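Local structure of anopheles Plasmodium-responsive Leucine-rich repeat protein 1B (Anopheles gambiae, 4XGO) at residues A[27-32]-A[51-56]; A[47-52]-A[68-73]; A[241-246]-A[269-274]; A[259-264]-A[280-285]. The protein probably acts in mosquito defence against Plasmodium by pairing with the related protein LRIM1, and is represented here by its leucine-rich repeat domain. All blocks are in the same frame, centred on the assembly; numbering follows the deposited sequence.

Contact 1. Residues A[27-32]-A[51-56]; sequences VLNLNG and KLYMRF
The Tyr53 ring has Asn29 OD1 at its edge, near the ring plane. Val27 CG1 meets the ring obliquely, 3.5 Å from Tyr53 CE2. The Arg55 guanidinium carries Phe56 CE2 over one face, offset toward the rim. Its NE forms a salt bridge with Asp79, and its NH1 bonds Gly32 O of the second subunit. Strands 27-29 and 51-53, with Val27 and Tyr53 on one face, run parallel, their axes 3° apart. Leu28 N donates to Lys51 O at 2.9 Å, and Tyr53 N donates to Leu28 O at 3.0 Å, both nearly straight. Past the strands the ladder continues: Leu30 N reaches Tyr53 O at 2.7 Å, and Gly32 N bonds Arg55 O. Asn31 takes part through its side chain. Asn31 CG lies anti to the carbonyl carbon (chi1 -69°), and Asn31 OD1 accepts Arg55 N at 2.8 Å, the donor standing above the amide plane. Asn29 OD1 holds Asn31 N in an Asx turn. On the other face Leu28 CD2 packs alongside Leu52 CD1 at 3.9 Å, both CG atoms anti to the backbone N. These buried leucines below a parallel ladder are the hallmark of the leucine-rich repeat solenoid, here at its first two ladder strands.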
loop_
_atom_site.group_PDB
_atom_site.type_symbol
_atom_site.label_atom_id
_atom_site.label_comp_id
_atom_site.label_asym_id
_atom_site.label_seq_id
_atom_site.Cartn_x
_atom_site.Cartn_y
_atom_site.Cartn_z
ATOM N N VAL A 27 22.420 -14.311 -10.764
ATOM C CA VAL A 27 21.352 -13.490 -10.180
ATOM C C VAL A 27 20.130 -13.780 -11.007
ATOM O O VAL A 27 20.178 -13.682 -12.226
ATOM C CB VAL A 27 21.691 -11.990 -10.206
ATOM C CG1 VAL A 27 20.529 -11.146 -9.669
ATOM C CG2 VAL A 27 22.956 -11.745 -9.390
ATOM N N LEU A 28 19.039 -14.179 -10.360
ATOM C CA LEU A 28 17.817 -14.484 -11.069
ATOM C C LEU A 28 16.728 -13.560 -10.577
ATOM O O LEU A 28 16.331 -13.621 -9.415
ATOM C CB LEU A 28 17.426 -15.962 -10.893
ATOM C CG LEU A 28 16.090 -16.365 -11.524
ATOM C CD1 LEU A 28 16.117 -16.120 -13.025
ATOM C CD2 LEU A 28 15.716 -17.806 -11.236
ATOM N N ASN A 29 16.237 -12.718 -11.470
ATOM C CA ASN A 29 15.157 -11.809 -11.134
ATOM C C ASN A 29 13.792 -12.327 -11.608
ATOM O O ASN A 29 13.449 -12.250 -12.794
ATOM C CB ASN A 29 15.427 -10.407 -11.671
ATOM C CG ASN A 29 14.399 -9.403 -11.177
ATOM O OD1 ASN A 29 13.626 -9.706 -10.270
ATOM N ND2 ASN A 29 14.399 -8.201 -11.745
ATOM N N LEU A 30 13.023 -12.870 -10.656
ATOM C CA LEU A 30 11.666 -13.296 -10.888
ATOM C C LEU A 30 10.696 -12.353 -10.204
ATOM O O LEU A 30 9.531 -12.696 -9.965
ATOM C CB LEU A 30 11.465 -14.713 -10.368
ATOM C CG LEU A 30 12.369 -15.784 -10.955
ATOM C CD1 LEU A 30 12.061 -17.141 -10.308
ATOM C CD2 LEU A 30 12.242 -15.841 -12.467
ATOM N N ASN A 31 11.148 -11.140 -9.900
ATOM C CA ASN A 31 10.245 -10.177 -9.265
ATOM C C ASN A 31 9.096 -9.822 -10.201
ATOM O O ASN A 31 9.316 -9.633 -11.406
ATOM C CB ASN A 31 10.969 -8.870 -8.979
ATOM C CG ASN A 31 12.021 -8.994 -7.897
ATOM O OD1 ASN A 31 12.087 -9.979 -7.154
ATOM N ND2 ASN A 31 12.869 -7.985 -7.820
ATOM N N GLY A 32 7.904 -9.662 -9.647
ATOM C CA GLY A 32 6.798 -9.031 -10.354
ATOM C C GLY A 32 6.250 -9.839 -11.525
ATOM O O GLY A 32 5.720 -9.259 -12.472
ATOM N N LYS A 51 21.844 -15.288 -5.999
ATOM C CA LYS A 51 20.856 -14.284 -5.552
ATOM C C LYS A 51 19.535 -14.513 -6.254
ATOM O O LYS A 51 19.455 -14.496 -7.489
ATOM C CB LYS A 51 21.348 -12.865 -5.817
ATOM C CG LYS A 51 22.687 -12.559 -5.189
ATOM C CD LYS A 51 22.968 -11.068 -5.285
ATOM C CE LYS A 51 24.343 -10.757 -4.732
ATOM N NZ LYS A 51 24.673 -9.318 -4.915
ATOM N N LEU A 52 18.486 -14.739 -5.465
ATOM C CA LEU A 52 17.183 -15.085 -6.003
ATOM C C LEU A 52 16.163 -14.055 -5.573
ATOM O O LEU A 52 15.904 -13.900 -4.379
ATOM C CB LEU A 52 16.757 -16.462 -5.511
ATOM C CG LEU A 52 15.402 -17.003 -5.943
ATOM C CD1 LEU A 52 15.282 -17.001 -7.454
ATOM C CD2 LEU A 52 15.218 -18.410 -5.345
ATOM N N TYR A 53 15.619 -13.337 -6.550
ATOM C CA TYR A 53 14.645 -12.286 -6.284
ATOM C C TYR A 53 13.265 -12.737 -6.727
ATOM O O TYR A 53 13.057 -13.009 -7.918
ATOM C CB TYR A 53 15.024 -10.997 -7.008
ATOM C CG TYR A 53 16.437 -10.503 -6.837
ATOM C CD1 TYR A 53 17.142 -10.712 -5.664
ATOM C CD2 TYR A 53 17.052 -9.760 -7.857
ATOM C CE1 TYR A 53 18.415 -10.216 -5.489
ATOM C CE2 TYR A 53 18.329 -9.242 -7.694
ATOM C CZ TYR A 53 19.012 -9.476 -6.528
ATOM O OH TYR A 53 20.281 -8.962 -6.351
ATOM N N MET A 54 12.336 -12.864 -5.767
ATOM C CA MET A 54 10.940 -13.238 -6.060
ATOM C C MET A 54 9.942 -12.291 -5.371
ATOM O O MET A 54 8.838 -12.683 -4.956
ATOM C CB MET A 54 10.683 -14.714 -5.683
ATOM C CG MET A 54 11.579 -15.666 -6.435
ATOM S SD MET A 54 11.180 -17.402 -6.090
ATOM C CE MET A 54 12.127 -17.666 -4.626
ATOM N N ARG A 55 10.330 -11.023 -5.312
ATOM C CA ARG A 55 9.519 -9.973 -4.693
ATOM C C ARG A 55 8.314 -9.627 -5.593
ATOM O O ARG A 55 8.367 -9.818 -6.806
ATOM C CB ARG A 55 10.344 -8.681 -4.546
ATOM C CG ARG A 55 11.720 -8.778 -3.893
ATOM C CD ARG A 55 12.452 -7.426 -3.998
ATOM N NE ARG A 55 11.977 -6.532 -2.941
ATOM C CZ ARG A 55 11.888 -5.207 -2.989
ATOM N NH1 ARG A 55 12.221 -4.506 -4.058
ATOM N NH2 ARG A 55 11.422 -4.562 -1.933
ATOM N N PHE A 56 7.236 -9.146 -4.973
ATOM C CA PHE A 56 6.060 -8.638 -5.676
ATOM C C PHE A 56 5.409 -9.697 -6.555
ATOM O O PHE A 56 5.072 -9.445 -7.717
ATOM C CB PHE A 56 6.401 -7.393 -6.512
ATOM C CG PHE A 56 7.054 -6.292 -5.725
ATOM C CD1 PHE A 56 6.300 -5.451 -4.949
ATOM C CD2 PHE A 56 8.418 -6.069 -5.824
ATOM C CE1 PHE A 56 6.894 -4.405 -4.257
ATOM C CE2 PHE A 56 9.022 -5.040 -5.126
ATOM C CZ PHE A 56 8.263 -4.217 -4.338
#

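Contact 2. Residues A[47-52]-A[68-73]; sequences HTIQKL and QNVPLL
His47 and Asn69 cross obliquely, with the imidazole and amide planes 44° apart. The ring is turned so that its edge, not its face, meets the backbone of Asn69. His47 ND1 donates to Asn69 O at 2.7 Å in an almost straight bond (175°). The oxygen lies in the ring plane, and the donor lies on a lone pair in the carbonyl plane. This bond fixes ND1 as protonated and settles how the ring is turned. Ring atom His47 CE1 also sits 3.4 Å from Asn69 OD1.

Ile49 and Val70 also cross obliquely, inside the fold, with Ile49 CB 3.9 Å from Val70 CG1. Next to them Leu73 has CG anti to its backbone N (chi1 -172°), which brings Leu73 CD1 to 3.8 Å from Leu52 CB. Phe43, earlier in the same loop as Ile49, touches both Ile49 and Asn69. Nearer the surface Gln50 CG crosses Leu72 CB at 4.0 Å.

One water bridges the two backbones. It donates to His47 O at 2.8 Å and to Ile49 O at 2.7 Å, and accepts from Leu72 N. Residues 70-73 form a type I turn closed by Leu73 N and Val70 O. A turn of this kind, packed on the preceding coil and leading into the next ladder strand, is characteristic of a leucine-rich repeat solenoid.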
loop_
_atom_site.group_PDB
_atom_site.type_symbol
_atom_site.label_atom_id
_atom_site.label_comp_id
_atom_site.label_asym_id
_atom_site.label_seq_id
_atom_site.Cartn_x
_atom_site.Cartn_y
_atom_site.Cartn_z
ATOM N N HIS A 47 21.292 -24.634 -10.687
ATOM C CA HIS A 47 22.106 -24.756 -9.480
ATOM C C HIS A 47 23.117 -23.624 -9.288
ATOM O O HIS A 47 23.718 -23.511 -8.214
ATOM C CB HIS A 47 22.843 -26.103 -9.454
ATOM C CG HIS A 47 21.948 -27.297 -9.553
ATOM N ND1 HIS A 47 20.827 -27.464 -8.767
ATOM C CD2 HIS A 47 22.045 -28.422 -10.310
ATOM C CE1 HIS A 47 20.264 -28.628 -9.039
ATOM N NE2 HIS A 47 20.984 -29.231 -9.972
ATOM N N THR A 48 23.267 -22.762 -10.291
ATOM C CA THR A 48 24.217 -21.659 -10.240
ATOM C C THR A 48 23.712 -20.440 -9.436
ATOM O O THR A 48 24.494 -19.564 -9.132
ATOM C CB THR A 48 24.559 -21.170 -11.662
ATOM O OG1 THR A 48 23.344 -20.891 -12.369
ATOM C CG2 THR A 48 25.357 -22.221 -12.437
ATOM N N ILE A 49 22.426 -20.401 -9.091
ATOM C CA ILE A 49 21.831 -19.185 -8.460
ATOM C C ILE A 49 22.473 -18.864 -7.104
ATOM O O ILE A 49 22.549 -19.722 -6.201
ATOM C CB ILE A 49 20.311 -19.341 -8.284
ATOM C CG1 ILE A 49 19.630 -19.390 -9.650
ATOM C CG2 ILE A 49 19.739 -18.189 -7.440
ATOM C CD1 ILE A 49 18.220 -19.938 -9.611
ATOM N N GLN A 50 22.955 -17.634 -6.974
ATOM C CA GLN A 50 23.436 -17.122 -5.706
ATOM C C GLN A 50 22.485 -16.073 -5.134
ATOM O O GLN A 50 22.377 -15.955 -3.931
ATOM C CB GLN A 50 24.804 -16.510 -5.877
ATOM C CG GLN A 50 25.865 -17.550 -6.215
ATOM C CD GLN A 50 27.207 -16.921 -6.465
ATOM O OE1 GLN A 50 27.482 -15.817 -6.000
ATOM N NE2 GLN A 50 28.051 -17.612 -7.221
ATOM N N LYS A 51 21.844 -15.288 -5.999
ATOM C CA LYS A 51 20.856 -14.284 -5.552
ATOM C C LYS A 51 19.535 -14.513 -6.254
ATOM O O LYS A 51 19.455 -14.496 -7.489
ATOM C CB LYS A 51 21.348 -12.865 -5.817
ATOM C CG LYS A 51 22.687 -12.559 -5.189
ATOM C CD LYS A 51 22.968 -11.068 -5.285
ATOM C CE LYS A 51 24.343 -10.757 -4.732
ATOM N NZ LYS A 51 24.673 -9.318 -4.915
ATOM N N LEU A 52 18.486 -14.739 -5.465
ATOM C CA LEU A 52 17.183 -15.085 -6.003
ATOM C C LEU A 52 16.163 -14.055 -5.573
ATOM O O LEU A 52 15.904 -13.900 -4.379
ATOM C CB LEU A 52 16.757 -16.462 -5.511
ATOM C CG LEU A 52 15.402 -17.003 -5.943
ATOM C CD1 LEU A 52 15.282 -17.001 -7.454
ATOM C CD2 LEU A 52 15.218 -18.410 -5.345
ATOM N N GLN A 68 16.740 -26.794 -1.864
ATOM C CA GLN A 68 17.772 -27.821 -1.964
ATOM C C GLN A 68 18.537 -27.720 -3.282
ATOM O O GLN A 68 19.724 -28.036 -3.336
ATOM C CB GLN A 68 17.161 -29.206 -1.850
ATOM C CG GLN A 68 16.565 -29.482 -0.501
ATOM C CD GLN A 68 16.500 -30.968 -0.230
ATOM O OE1 GLN A 68 15.978 -31.729 -1.043
ATOM N NE2 GLN A 68 17.062 -31.389 0.890
ATOM N N ASN A 69 17.862 -27.262 -4.334
ATOM C CA ASN A 69 18.486 -27.101 -5.641
ATOM C C ASN A 69 19.342 -25.849 -5.797
ATOM O O ASN A 69 20.023 -25.705 -6.821
ATOM C CB ASN A 69 17.421 -27.102 -6.738
ATOM C CG ASN A 69 16.847 -28.482 -6.997
ATOM O OD1 ASN A 69 17.588 -29.468 -7.101
ATOM N ND2 ASN A 69 15.524 -28.560 -7.130
ATOM N N VAL A 70 19.313 -24.948 -4.804
ATOM C CA VAL A 70 20.128 -23.731 -4.864
ATOM C C VAL A 70 21.078 -23.599 -3.655
ATOM O O VAL A 70 20.981 -22.648 -2.862
ATOM C CB VAL A 70 19.264 -22.458 -5.095
ATOM C CG1 VAL A 70 18.684 -22.461 -6.502
ATOM C CG2 VAL A 70 18.138 -22.329 -4.072
ATOM N N PRO A 71 22.061 -24.517 -3.541
ATOM C CA PRO A 71 22.916 -24.520 -2.343
ATOM C C PRO A 71 23.895 -23.342 -2.232
ATOM O O PRO A 71 24.428 -23.088 -1.148
ATOM C CB PRO A 71 23.661 -25.853 -2.455
ATOM C CG PRO A 71 23.752 -26.088 -3.920
ATOM C CD PRO A 71 22.457 -25.572 -4.493
ATOM N N LEU A 72 24.083 -22.595 -3.312
ATOM C CA LEU A 72 24.975 -21.443 -3.300
ATOM C C LEU A 72 24.246 -20.152 -2.917
ATOM O O LEU A 72 24.858 -19.104 -2.943
ATOM C CB LEU A 72 25.621 -21.249 -4.665
ATOM C CG LEU A 72 26.389 -22.457 -5.212
ATOM C CD1 LEU A 72 27.007 -22.076 -6.545
ATOM C CD2 LEU A 72 27.440 -22.922 -4.213
ATOM N N LEU A 73 22.962 -20.255 -2.571
ATOM C CA LEU A 73 22.122 -19.083 -2.298
ATOM C C LEU A 73 22.733 -18.217 -1.200
ATOM O O LEU A 73 22.977 -18.694 -0.092
ATOM C CB LEU A 73 20.729 -19.568 -1.893
ATOM C CG LEU A 73 19.627 -18.534 -1.741
ATOM C CD1 LEU A 73 19.230 -17.960 -3.080
ATOM C CD2 LEU A 73 18.460 -19.198 -1.036
HETATM O O HOH W 1 22.762 -22.434 -5.851
#

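Contact 3. Residues A[241-246]-A[269-274]; sequences LDFYGR and AQFDKL
This contact spans the interior of the leucine-rich repeat solenoid. Strand 241-243 and the turns of residues 269-274 meet across a coil. The two segments bury just 182 Å² between them, and the close part is carried by Phe243, Gln270 and Phe271. The phenyl side chains cross at about a right angle. Phe271 presents its edge, with Phe243 CD2 near the plane of its ring. Each has CG anti to its own carbonyl carbon (chi1 -73° for Phe243). The Phe243 ring also stacks on Tyr219, and Phe271 packs against Leu254 and Val264, so both rings belong to the hydrophobic core. Gln270 reaches across beside them. Its CG is anti to the backbone N (chi1 -176°), which sets Gln270 CG 3.8 Å from Phe243 O. The bend at chi2 (70°) then turns the amide toward the carbonyls of Phe243 and Gly245. Gly245 O also accepts from Asn267 ND2.

The other side is looser. Tyr244 is exposed and points away from residues 269-274. Two overlapping type I turns shape residues 269-274, closed by Asp272 N to Ala269 O and Leu274 N to Phe271 O. The rings come no nearer than 4.1 Å, between Phe243 CD2 and Phe271 CE1.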
loop_
_atom_site.group_PDB
_atom_site.type_symbol
_atom_site.label_atom_id
_atom_site.label_comp_id
_atom_site.label_asym_id
_atom_site.label_seq_id
_atom_site.Cartn_x
_atom_site.Cartn_y
_atom_site.Cartn_z
ATOM N N LEU A 241 11.222 14.002 35.984
ATOM C CA LEU A 241 12.554 13.499 35.695
ATOM C C LEU A 241 13.556 14.191 36.591
ATOM O O LEU A 241 13.444 15.391 36.840
ATOM C CB LEU A 241 12.938 13.756 34.235
ATOM C CG LEU A 241 12.107 13.063 33.163
ATOM C CD1 LEU A 241 12.481 13.603 31.788
ATOM C CD2 LEU A 241 12.327 11.569 33.199
ATOM N N ASP A 242 14.513 13.412 37.085
ATOM C CA ASP A 242 15.616 13.916 37.893
ATOM C C ASP A 242 16.909 13.275 37.380
ATOM O O ASP A 242 17.224 12.127 37.716
ATOM C CB ASP A 242 15.381 13.581 39.375
ATOM C CG ASP A 242 16.559 13.960 40.263
ATOM O OD1 ASP A 242 17.454 14.704 39.796
ATOM O OD2 ASP A 242 16.588 13.492 41.434
ATOM N N PHE A 243 17.629 14.027 36.540
ATOM C CA PHE A 243 18.912 13.605 35.966
ATOM C C PHE A 243 20.091 14.192 36.762
ATOM O O PHE A 243 20.524 15.322 36.545
ATOM C CB PHE A 243 18.981 14.028 34.489
ATOM C CG PHE A 243 18.094 13.214 33.568
ATOM C CD1 PHE A 243 17.110 12.341 34.059
ATOM C CD2 PHE A 243 18.245 13.319 32.192
ATOM C CE1 PHE A 243 16.313 11.599 33.198
ATOM C CE2 PHE A 243 17.435 12.592 31.329
ATOM C CZ PHE A 243 16.475 11.728 31.826
ATOM N N TYR A 244 20.634 13.397 37.668
ATOM C CA TYR A 244 21.526 13.910 38.725
ATOM C C TYR A 244 22.992 13.543 38.558
ATOM O O TYR A 244 23.868 14.202 39.127
ATOM C CB TYR A 244 21.072 13.362 40.078
ATOM C CG TYR A 244 21.027 11.852 40.067
ATOM C CD1 TYR A 244 22.149 11.097 40.416
ATOM C CD2 TYR A 244 19.874 11.180 39.659
ATOM C CE1 TYR A 244 22.111 9.715 40.384
ATOM C CE2 TYR A 244 19.828 9.801 39.617
ATOM C CZ TYR A 244 20.947 9.071 39.978
ATOM O OH TYR A 244 20.892 7.702 39.931
ATOM N N GLY A 245 23.265 12.462 37.845
ATOM C CA GLY A 245 24.606 11.885 37.826
ATOM C C GLY A 245 25.600 12.648 36.979
ATOM O O GLY A 245 25.406 13.833 36.669
ATOM N N ARG A 246 26.675 11.957 36.615
ATOM C CA ARG A 246 27.631 12.470 35.643
ATOM C C ARG A 246 26.923 12.569 34.305
ATOM O O ARG A 246 26.211 11.645 33.924
ATOM C CB ARG A 246 28.825 11.527 35.508
ATOM N N ALA A 269 25.418 21.502 35.351
ATOM C CA ALA A 269 26.096 21.311 34.059
ATOM C C ALA A 269 25.569 20.126 33.239
ATOM O O ALA A 269 26.074 19.851 32.153
ATOM C CB ALA A 269 27.594 21.158 34.291
ATOM N N GLN A 270 24.553 19.436 33.752
ATOM C CA GLN A 270 24.012 18.231 33.116
ATOM C C GLN A 270 23.825 18.335 31.593
ATOM O O GLN A 270 24.123 17.379 30.867
ATOM C CB GLN A 270 22.653 17.891 33.741
ATOM C CG GLN A 270 22.019 16.604 33.240
ATOM C CD GLN A 270 22.741 15.353 33.697
ATOM O OE1 GLN A 270 23.328 15.313 34.775
ATOM N NE2 GLN A 270 22.681 14.309 32.876
ATOM N N PHE A 271 23.291 19.466 31.131
ATOM C CA PHE A 271 22.843 19.610 29.743
ATOM C C PHE A 271 23.736 20.524 28.891
ATOM O O PHE A 271 23.349 20.887 27.785
ATOM C CB PHE A 271 21.388 20.132 29.694
ATOM C CG PHE A 271 20.349 19.181 30.257
ATOM C CD1 PHE A 271 20.552 17.804 30.295
ATOM C CD2 PHE A 271 19.132 19.676 30.709
ATOM C CE1 PHE A 271 19.582 16.952 30.794
ATOM C CE2 PHE A 271 18.159 18.830 31.208
ATOM C CZ PHE A 271 18.385 17.468 31.264
ATOM N N ASP A 272 24.926 20.865 29.389
ATOM C CA ASP A 272 25.845 21.792 28.694
ATOM C C ASP A 272 26.273 21.359 27.286
ATOM O O ASP A 272 26.608 22.214 26.452
ATOM C CB ASP A 272 27.120 22.033 29.529
ATOM C CG ASP A 272 26.887 22.969 30.690
ATOM O OD1 ASP A 272 25.733 23.417 30.864
ATOM O OD2 ASP A 272 27.854 23.252 31.437
ATOM N N LYS A 273 26.289 20.055 27.024
ATOM C CA LYS A 273 26.701 19.547 25.702
ATOM C C LYS A 273 25.552 19.170 24.745
ATOM O O LYS A 273 25.792 18.770 23.600
ATOM C CB LYS A 273 27.689 18.390 25.875
ATOM C CG LYS A 273 28.996 18.854 26.516
ATOM C CD LYS A 273 29.934 17.698 26.844
ATOM N N LEU A 274 24.306 19.332 25.183
ATOM C CA LEU A 274 23.176 19.120 24.279
ATOM C C LEU A 274 23.160 20.163 23.187
ATOM O O LEU A 274 23.430 21.327 23.439
ATOM C CB LEU A 274 21.834 19.204 25.015
ATOM C CG LEU A 274 21.483 18.053 25.938
ATOM C CD1 LEU A 274 20.127 18.357 26.544
ATOM C CD2 LEU A 274 21.463 16.717 25.207
#

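Contact 4. Residues A[259-264]-A[280-285]; sequences NHLMWV and DHNSIV
An asparagine ladder, a recurrent element of leucine-rich repeat proteins, links these neighbouring coils of the solenoid. Asn282 is its rung here. CG lies anti to the carbonyl carbon (chi1 -81°), and the amide runs alongside Leu261. Asn282 OD1 accepts Leu261 N at 2.9 Å in a nearly straight bond (168°), the donor above the amide plane. Asn259 N adds a weak bond to Asn282 OD1. ND2 of Asn282 donates to Leu256 O and Leu279 O, so both ends of this buried amide are satisfied. Asn259 fills the equivalent place one coil earlier, with ND2 on Leu256 O and Val233 O. The backbones also pair directly: Ser283 N donates to Leu261 O at 2.7 Å.

On the core side Leu261 CB packs on Ile284 CG1 at 4.0 Å, and Leu241 and Trp305 extend this layer. Beside the ladder His281 ND1 donates to Asp280 OD2 at 2.7 Å, on the oxygen's anti lone pair; this would probably polarise the ring. The ring stacks with those of His258 and His302. Water ties the exposed side together. One molecule lies 2.6 Å from Ser283 OG, and another donates to Met262 O at 2.5 Å.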
loop_
_atom_site.group_PDB
_atom_site.type_symbol
_atom_site.label_atom_id
_atom_site.label_comp_id
_atom_site.label_asym_id
_atom_site.label_seq_id
_atom_site.Cartn_x
_atom_site.Cartn_y
_atom_site.Cartn_z
ATOM N N ASN A 259 4.928 14.771 26.645
ATOM C CA ASN A 259 4.728 13.923 27.812
ATOM C C ASN A 259 3.785 14.667 28.750
ATOM O O ASN A 259 2.962 15.477 28.287
ATOM C CB ASN A 259 6.078 13.572 28.434
ATOM C CG ASN A 259 6.757 12.429 27.715
ATOM O OD1 ASN A 259 6.378 11.283 27.896
ATOM N ND2 ASN A 259 7.762 12.741 26.898
ATOM N N HIS A 260 3.893 14.409 30.051
ATOM C CA HIS A 260 3.093 15.116 31.022
ATOM C C HIS A 260 4.010 15.733 32.060
ATOM O O HIS A 260 3.670 15.757 33.260
ATOM C CB HIS A 260 2.161 14.122 31.700
ATOM C CG HIS A 260 1.185 13.509 30.759
ATOM N ND1 HIS A 260 0.362 14.270 29.955
ATOM C CD2 HIS A 260 0.896 12.220 30.486
ATOM C CE1 HIS A 260 -0.386 13.469 29.218
ATOM N NE2 HIS A 260 -0.080 12.224 29.516
ATOM N N LEU A 261 5.172 16.201 31.615
ATOM C CA LEU A 261 6.224 16.575 32.549
ATOM C C LEU A 261 5.874 17.818 33.356
ATOM O O LEU A 261 5.526 18.847 32.771
ATOM C CB LEU A 261 7.556 16.791 31.836
ATOM C CG LEU A 261 8.233 15.528 31.304
ATOM C CD1 LEU A 261 9.263 15.909 30.245
ATOM C CD2 LEU A 261 8.902 14.738 32.402
ATOM N N MET A 262 5.993 17.723 34.689
ATOM C CA MET A 262 5.919 18.894 35.558
ATOM C C MET A 262 7.293 19.490 35.852
ATOM O O MET A 262 7.392 20.674 36.139
ATOM C CB MET A 262 5.188 18.551 36.857
ATOM C CG MET A 262 3.774 18.082 36.605
ATOM S SD MET A 262 2.791 17.975 38.112
ATOM C CE MET A 262 3.493 16.581 38.934
ATOM N N TRP A 263 8.349 18.685 35.774
ATOM C CA TRP A 263 9.692 19.189 35.979
ATOM C C TRP A 263 10.715 18.269 35.337
ATOM O O TRP A 263 10.456 17.097 35.136
ATOM C CB TRP A 263 10.031 19.375 37.460
ATOM C CG TRP A 263 9.953 18.169 38.338
ATOM C CD1 TRP A 263 10.927 17.235 38.555
ATOM C CD2 TRP A 263 8.859 17.809 39.178
ATOM N NE1 TRP A 263 10.496 16.299 39.478
ATOM C CE2 TRP A 263 9.224 16.632 39.869
ATOM C CE3 TRP A 263 7.597 18.363 39.405
ATOM C CZ2 TRP A 263 8.360 15.985 40.765
ATOM C CZ3 TRP A 263 6.736 17.720 40.300
ATOM C CH2 TRP A 263 7.122 16.549 40.968
ATOM N N VAL A 264 11.873 18.849 35.046
ATOM C CA VAL A 264 13.049 18.128 34.601
ATOM C C VAL A 264 14.217 18.668 35.415
ATOM O O VAL A 264 14.836 19.663 35.057
ATOM C CB VAL A 264 13.295 18.318 33.099
ATOM C CG1 VAL A 264 14.507 17.511 32.662
ATOM C CG2 VAL A 264 12.071 17.876 32.309
ATOM N N ASP A 280 8.666 20.782 24.404
ATOM C CA ASP A 280 7.338 21.262 24.089
ATOM C C ASP A 280 6.276 20.217 24.445
ATOM O O ASP A 280 6.536 19.011 24.450
ATOM C CB ASP A 280 7.230 21.678 22.599
ATOM C CG ASP A 280 7.452 20.518 21.667
ATOM O OD1 ASP A 280 8.615 20.209 21.362
ATOM O OD2 ASP A 280 6.452 19.864 21.284
ATOM N N HIS A 281 5.071 20.708 24.705
ATOM C CA HIS A 281 3.904 19.887 25.013
ATOM C C HIS A 281 4.088 19.056 26.295
ATOM O O HIS A 281 4.149 17.827 26.279
ATOM C CB HIS A 281 3.512 19.010 23.802
ATOM C CG HIS A 281 2.990 19.796 22.647
ATOM N ND1 HIS A 281 3.810 20.340 21.685
ATOM C CD2 HIS A 281 1.728 20.160 22.317
ATOM C CE1 HIS A 281 3.073 20.975 20.789
ATOM N NE2 HIS A 281 1.809 20.903 21.165
ATOM N N ASN A 282 4.201 19.770 27.404
ATOM C CA ASN A 282 4.297 19.165 28.734
ATOM C C ASN A 282 3.558 20.115 29.700
ATOM O O ASN A 282 2.726 20.913 29.255
ATOM C CB ASN A 282 5.764 18.948 29.093
ATOM C CG ASN A 282 6.344 17.695 28.482
ATOM O OD1 ASN A 282 5.979 16.600 28.884
ATOM N ND2 ASN A 282 7.305 17.840 27.548
ATOM N N SER A 283 3.832 20.022 31.001
ATOM C CA SER A 283 3.206 20.885 31.994
ATOM C C SER A 283 4.302 21.541 32.838
ATOM O O SER A 283 4.155 21.718 34.031
ATOM C CB SER A 283 2.255 20.061 32.847
ATOM O OG SER A 283 1.183 19.529 32.072
ATOM N N ILE A 284 5.406 21.902 32.198
ATOM C CA ILE A 284 6.583 22.374 32.923
ATOM C C ILE A 284 6.356 23.822 33.391
ATOM O O ILE A 284 5.849 24.649 32.648
ATOM C CB ILE A 284 7.848 22.272 32.068
ATOM C CG1 ILE A 284 8.112 20.799 31.752
ATOM C CG2 ILE A 284 9.055 22.845 32.802
ATOM C CD1 ILE A 284 9.032 20.603 30.563
ATOM N N VAL A 285 6.728 24.101 34.636
ATOM C CA VAL A 285 6.523 25.431 35.224
ATOM C C VAL A 285 7.848 26.189 35.357
ATOM O O VAL A 285 7.951 27.385 35.012
ATOM C CB VAL A 285 5.833 25.291 36.603
ATOM C CG1 VAL A 285 5.744 26.635 37.337
ATOM C CG2 VAL A 285 4.460 24.654 36.437
HETATM O O HOH W 2 0.818 17.687 30.208
HETATM O O HOH W 3 8.633 22.710 37.041
#

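The four contacts sample two regions of one solenoid. Contacts 1 and 2 share Lys51 and Leu52 on strand 51-53. Their centres are 12 Å apart; Leu28 CD2 meets Ile49 CD1 at 3.7 Å. Contacts 3 and 4 form the other pair, with centres 17 Å apart and alternating segments. Leu241 CG packs on Leu261 CD2 at 3.7 Å, and strands 240-243 and 263-266 are neighbours. The pairs lie on opposite sides of the chain's centre; contacts 1 and 3 are 51 Å apart between centres. Only contact 1 touches the second subunit. Its Arg55 side chain is about 3 Å from an acetate ion, probably from the crystallisation liquor, and about 9 Å from a glycan sugar.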